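Local coordinates for protein VIN1 (Oscarella pearsei, PDB 6BFI) that binds actin filaments and may take part in cell-cell adhesion as a sponge member of the vinculin/alpha-catenin family, at residues E548-N554 and M748-K753. Sequence-based numbering, arbitrary orientation.
Sequences EADNSEN and MDKRAK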
ATOM      1  N   GLU A 548     -12.525  13.738   6.278  1.00 62.65           N
ATOM      2  CA  GLU A 548     -13.065  14.044   4.956  1.00 63.60           C
ATOM      3  C   GLU A 548     -12.608  15.413   4.469  1.00 60.57           C
ATOM      4  O   GLU A 548     -12.349  15.597   3.274  1.00 59.63           O
ATOM      5  CB  GLU A 548     -14.589  13.968   4.976  1.00 72.76           C
ATOM      6  CG  GLU A 548     -15.149  12.923   4.035  1.00 81.89           C
ATOM      7  CD  GLU A 548     -14.767  13.161   2.589  1.00 86.35           C
ATOM      8  OE1 GLU A 548     -15.362  14.060   1.957  1.00 87.77           O
ATOM      9  OE2 GLU A 548     -13.868  12.453   2.088  1.00 87.41           O
ATOM     10  N   ALA A 549     -12.507  16.386   5.375  1.00 60.80           N
ATOM     11  CA  ALA A 549     -12.035  17.709   4.984  1.00 68.09           C
ATOM     12  C   ALA A 549     -10.562  17.677   4.596  1.00 75.80           C
ATOM     13  O   ALA A 549     -10.159  18.309   3.611  1.00 74.72           O
ATOM     14  CB  ALA A 549     -12.274  18.707   6.117  1.00 64.80           C
ATOM     15  N   ASP A 550      -9.742  16.940   5.355  1.00 83.06           N
ATOM     16  CA  ASP A 550      -8.322  16.841   5.029  1.00 88.37           C
ATOM     17  C   ASP A 550      -8.094  16.221   3.658  1.00 90.91           C
ATOM     18  O   ASP A 550      -7.159  16.614   2.950  1.00 99.02           O
ATOM     19  CB  ASP A 550      -7.597  16.020   6.094  1.00 92.27           C
ATOM     20  CG  ASP A 550      -7.486  16.746   7.415  1.00 97.45           C
ATOM     21  OD1 ASP A 550      -8.143  17.801   7.575  1.00 99.51           O
ATOM     22  OD2 ASP A 550      -6.745  16.260   8.294  1.00 99.45           O
ATOM     23  N   ASN A 551      -8.934  15.266   3.264  1.00 83.93           N
ATOM     24  CA  ASN A 551      -8.748  14.533   2.019  1.00 80.42           C
ATOM     25  C   ASN A 551      -9.117  15.341   0.781  1.00 80.28           C
ATOM     26  O   ASN A 551      -8.877  14.872  -0.338  1.00 81.62           O
ATOM     27  CB  ASN A 551      -9.569  13.239   2.062  1.00 79.04           C
ATOM     28  CG  ASN A 551      -9.260  12.310   0.905  1.00 82.57           C
ATOM     29  OD1 ASN A 551      -8.167  11.748   0.819  1.00 84.67           O
ATOM     30  ND2 ASN A 551     -10.227  12.141   0.007  1.00 82.57           N
ATOM     31  N   SER A 552      -9.674  16.537   0.939  1.00 78.98           N
ATOM     32  CA  SER A 552     -10.108  17.349  -0.188  1.00 80.27           C
ATOM     33  C   SER A 552      -9.226  18.582  -0.329  1.00 81.75           C
ATOM     34  O   SER A 552      -8.856  19.211   0.667  1.00 81.92           O
ATOM     35  CB  SER A 552     -11.569  17.779  -0.026  1.00 81.88           C
ATOM     36  OG  SER A 552     -11.970  18.622  -1.093  1.00 83.34           O
ATOM     37  N   GLU A 553      -8.892  18.919  -1.574  1.00 89.14           N
ATOM     38  CA  GLU A 553      -8.187  20.153  -1.892  1.00 95.22           C
ATOM     39  C   GLU A 553      -9.130  21.248  -2.370  1.00 93.12           C
ATOM     40  O   GLU A 553      -8.669  22.259  -2.907  1.00 96.10           O
ATOM     41  CB  GLU A 553      -7.105  19.894  -2.942  1.00104.69           C
ATOM     42  CG  GLU A 553      -6.072  18.861  -2.521  1.00112.73           C
ATOM     43  CD  GLU A 553      -4.667  19.213  -2.976  1.00119.82           C
ATOM     44  OE1 GLU A 553      -4.524  20.108  -3.835  1.00123.70           O
ATOM     45  OE2 GLU A 553      -3.706  18.597  -2.468  1.00120.33           O
ATOM     46  N   ASN A 554     -10.437  21.064  -2.189  1.00 83.54           N
ATOM     47  CA  ASN A 554     -11.452  22.042  -2.559  1.00 76.62           C
ATOM     48  C   ASN A 554     -11.658  23.013  -1.404  1.00 73.83           C
ATOM     49  O   ASN A 554     -12.299  22.662  -0.405  1.00 73.41           O
ATOM     50  CB  ASN A 554     -12.759  21.335  -2.925  1.00 72.74           C
ATOM     51  CG  ASN A 554     -13.815  22.286  -3.454  1.00 70.80           C
ATOM     52  OD1 ASN A 554     -13.532  23.443  -3.765  1.00 72.59           O
ATOM     53  ND2 ASN A 554     -15.043  21.796  -3.568  1.00 68.76           N
ATOM     54  N   MET A 748      -8.655  16.575  -6.883  1.00 82.69           N
ATOM     55  CA  MET A 748      -8.964  17.136  -5.575  1.00 83.26           C
ATOM     56  C   MET A 748      -9.302  16.066  -4.545  1.00 82.75           C
ATOM     57  O   MET A 748      -9.815  16.393  -3.470  1.00 87.23           O
ATOM     58  CB  MET A 748     -10.114  18.136  -5.694  1.00 86.74           C
ATOM     59  CG  MET A 748     -10.119  18.915  -6.998  1.00 91.62           C
ATOM     60  SD  MET A 748     -11.238  20.328  -6.965  1.00101.29           S
ATOM     61  CE  MET A 748     -10.288  21.480  -5.977  1.00102.24           C
ATOM     62  N   ASP A 749      -9.030  14.802  -4.849  1.00 81.04           N
ATOM     63  CA  ASP A 749      -9.279  13.684  -3.942  1.00 80.25           C
ATOM     64  C   ASP A 749      -7.919  13.096  -3.578  1.00 82.35           C
ATOM     65  O   ASP A 749      -7.328  12.352  -4.364  1.00 82.74           O
ATOM     66  CB  ASP A 749     -10.191  12.650  -4.593  1.00 78.08           C
ATOM     67  CG  ASP A 749     -10.774  11.669  -3.594  1.00 78.65           C
ATOM     68  OD1 ASP A 749     -10.209  11.533  -2.488  1.00 81.89           O
ATOM     69  OD2 ASP A 749     -11.798  11.033  -3.918  1.00 76.42           O
ATOM     70  N   LYS A 750      -7.431  13.427  -2.378  1.00 85.39           N
ATOM     71  CA  LYS A 750      -6.076  13.037  -1.997  1.00 85.31           C
ATOM     72  C   LYS A 750      -5.927  11.524  -1.906  1.00 84.92           C
ATOM     73  O   LYS A 750      -4.816  11.001  -2.050  1.00 81.90           O
ATOM     74  CB  LYS A 750      -5.689  13.696  -0.672  1.00 86.82           C
ATOM     75  CG  LYS A 750      -5.534  15.204  -0.753  1.00 90.48           C
ATOM     76  CD  LYS A 750      -5.138  15.796   0.593  1.00 92.13           C
ATOM     77  CE  LYS A 750      -5.011  17.310   0.522  1.00 94.63           C
ATOM     78  NZ  LYS A 750      -4.705  17.920   1.846  1.00 95.67           N
ATOM     79  N   ARG A 751      -7.024  10.806  -1.661  1.00 85.72           N
ATOM     80  CA  ARG A 751      -6.967   9.347  -1.649  1.00 82.82           C
ATOM     81  C   ARG A 751      -6.623   8.803  -3.032  1.00 79.67           C
ATOM     82  O   ARG A 751      -5.660   8.042  -3.191  1.00 79.01           O
ATOM     83  CB  ARG A 751      -8.297   8.781  -1.145  1.00 82.28           C
ATOM     84  CG  ARG A 751      -8.294   8.431   0.336  1.00 83.73           C
ATOM     85  CD  ARG A 751      -9.560   8.900   1.041  1.00 90.40           C
ATOM     86  NE  ARG A 751     -10.775   8.329   0.463  1.00 93.93           N
ATOM     87  CZ  ARG A 751     -12.006   8.671   0.829  1.00 98.90           C
ATOM     88  NH1 ARG A 751     -12.187   9.586   1.772  1.00101.19           N
ATOM     89  NH2 ARG A 751     -13.058   8.104   0.253  1.00 99.71           N
ATOM     90  N   ALA A 752      -7.393   9.196  -4.049  1.00 79.26           N
ATOM     91  CA  ALA A 752      -7.113   8.749  -5.409  1.00 77.06           C
ATOM     92  C   ALA A 752      -5.828   9.371  -5.942  1.00 77.82           C
ATOM     93  O   ALA A 752      -5.082   8.726  -6.689  1.00 77.62           O
ATOM     94  CB  ALA A 752      -8.293   9.084  -6.321  1.00 76.87           C
ATOM     95  N   LYS A 753      -5.562  10.627  -5.573  1.00 78.32           N
ATOM     96  CA  LYS A 753      -4.305  11.281  -5.929  1.00 79.22           C
ATOM     97  C   LYS A 753      -3.111  10.447  -5.474  1.00 76.28           C
ATOM     98  O   LYS A 753      -2.231  10.099  -6.272  1.00 76.59           O
ATOM     99  CB  LYS A 753      -4.270  12.673  -5.295  1.00 82.42           C
ATOM    100  CG  LYS A 753      -3.304  13.667  -5.912  1.00 85.32           C
ATOM    101  CD  LYS A 753      -3.245  14.927  -5.055  1.00 89.33           C
ATOM    102  CE  LYS A 753      -2.623  16.100  -5.794  1.00 92.81           C
ATOM    103  NZ  LYS A 753      -3.544  16.669  -6.817  1.00 95.40           N
TER
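The link from helix 524-550 to helix 555-569 meets the link from helix 718-745 to helix 750-760, together with the first turn of the latter helix. Glu-548, in the last turns of the first helix, turns its carboxylate to Arg-751, and the 3.3 Å between Glu-548 OE2 and Arg-751 NH1 makes a salt bridge. Next, the carbonyl Asp-550 O accepts from Lys-750 NZ at 3.0 Å. Asn-551 engages with both backbone and side chain. Its carbonyl Asn-551 O receives Lys-750 N at 2.9 Å, nearly linear at 172°, while Asn-551 ND2 donates to Asp-749 OD1 at 2.6 Å. That aspartate is the N-cap of helix 750-760, Asp-749 OD1 also taking a weak bond from Arg-751 N at 3.4 Å. Ser-552 and Asp-749, CA to CA 5.3 Å, form a single non-hydrogen-bonded antiparallel pair, flanked by the Lys-750 N to Asn-551 O bond and by Glu-553 N to Met-748 O at 3.3 Å and 161°; it joins two interhelical links in an otherwise helical, strand-free chain of the vinculin family. The hydroxyl makes an ST turn, Ser-552 OG accepting from Asn-554 N at 3.1 Å. Finally Asn-554, the N-cap of helix 555-569, packs against the methionine methyl, Asn-554 CA lying 3.7 Å from Met-748 CE. Met-748 also bonds through its backbone to Arg-820. With no touching residue buried, cohesion is chiefly polar: two of four hydrogen bonds join main-chain atoms and set the backbone register, while the other two and the salt bridge depend on side chains of Lys-750, Asn-551, Asp-749, Glu-548 and Arg-751.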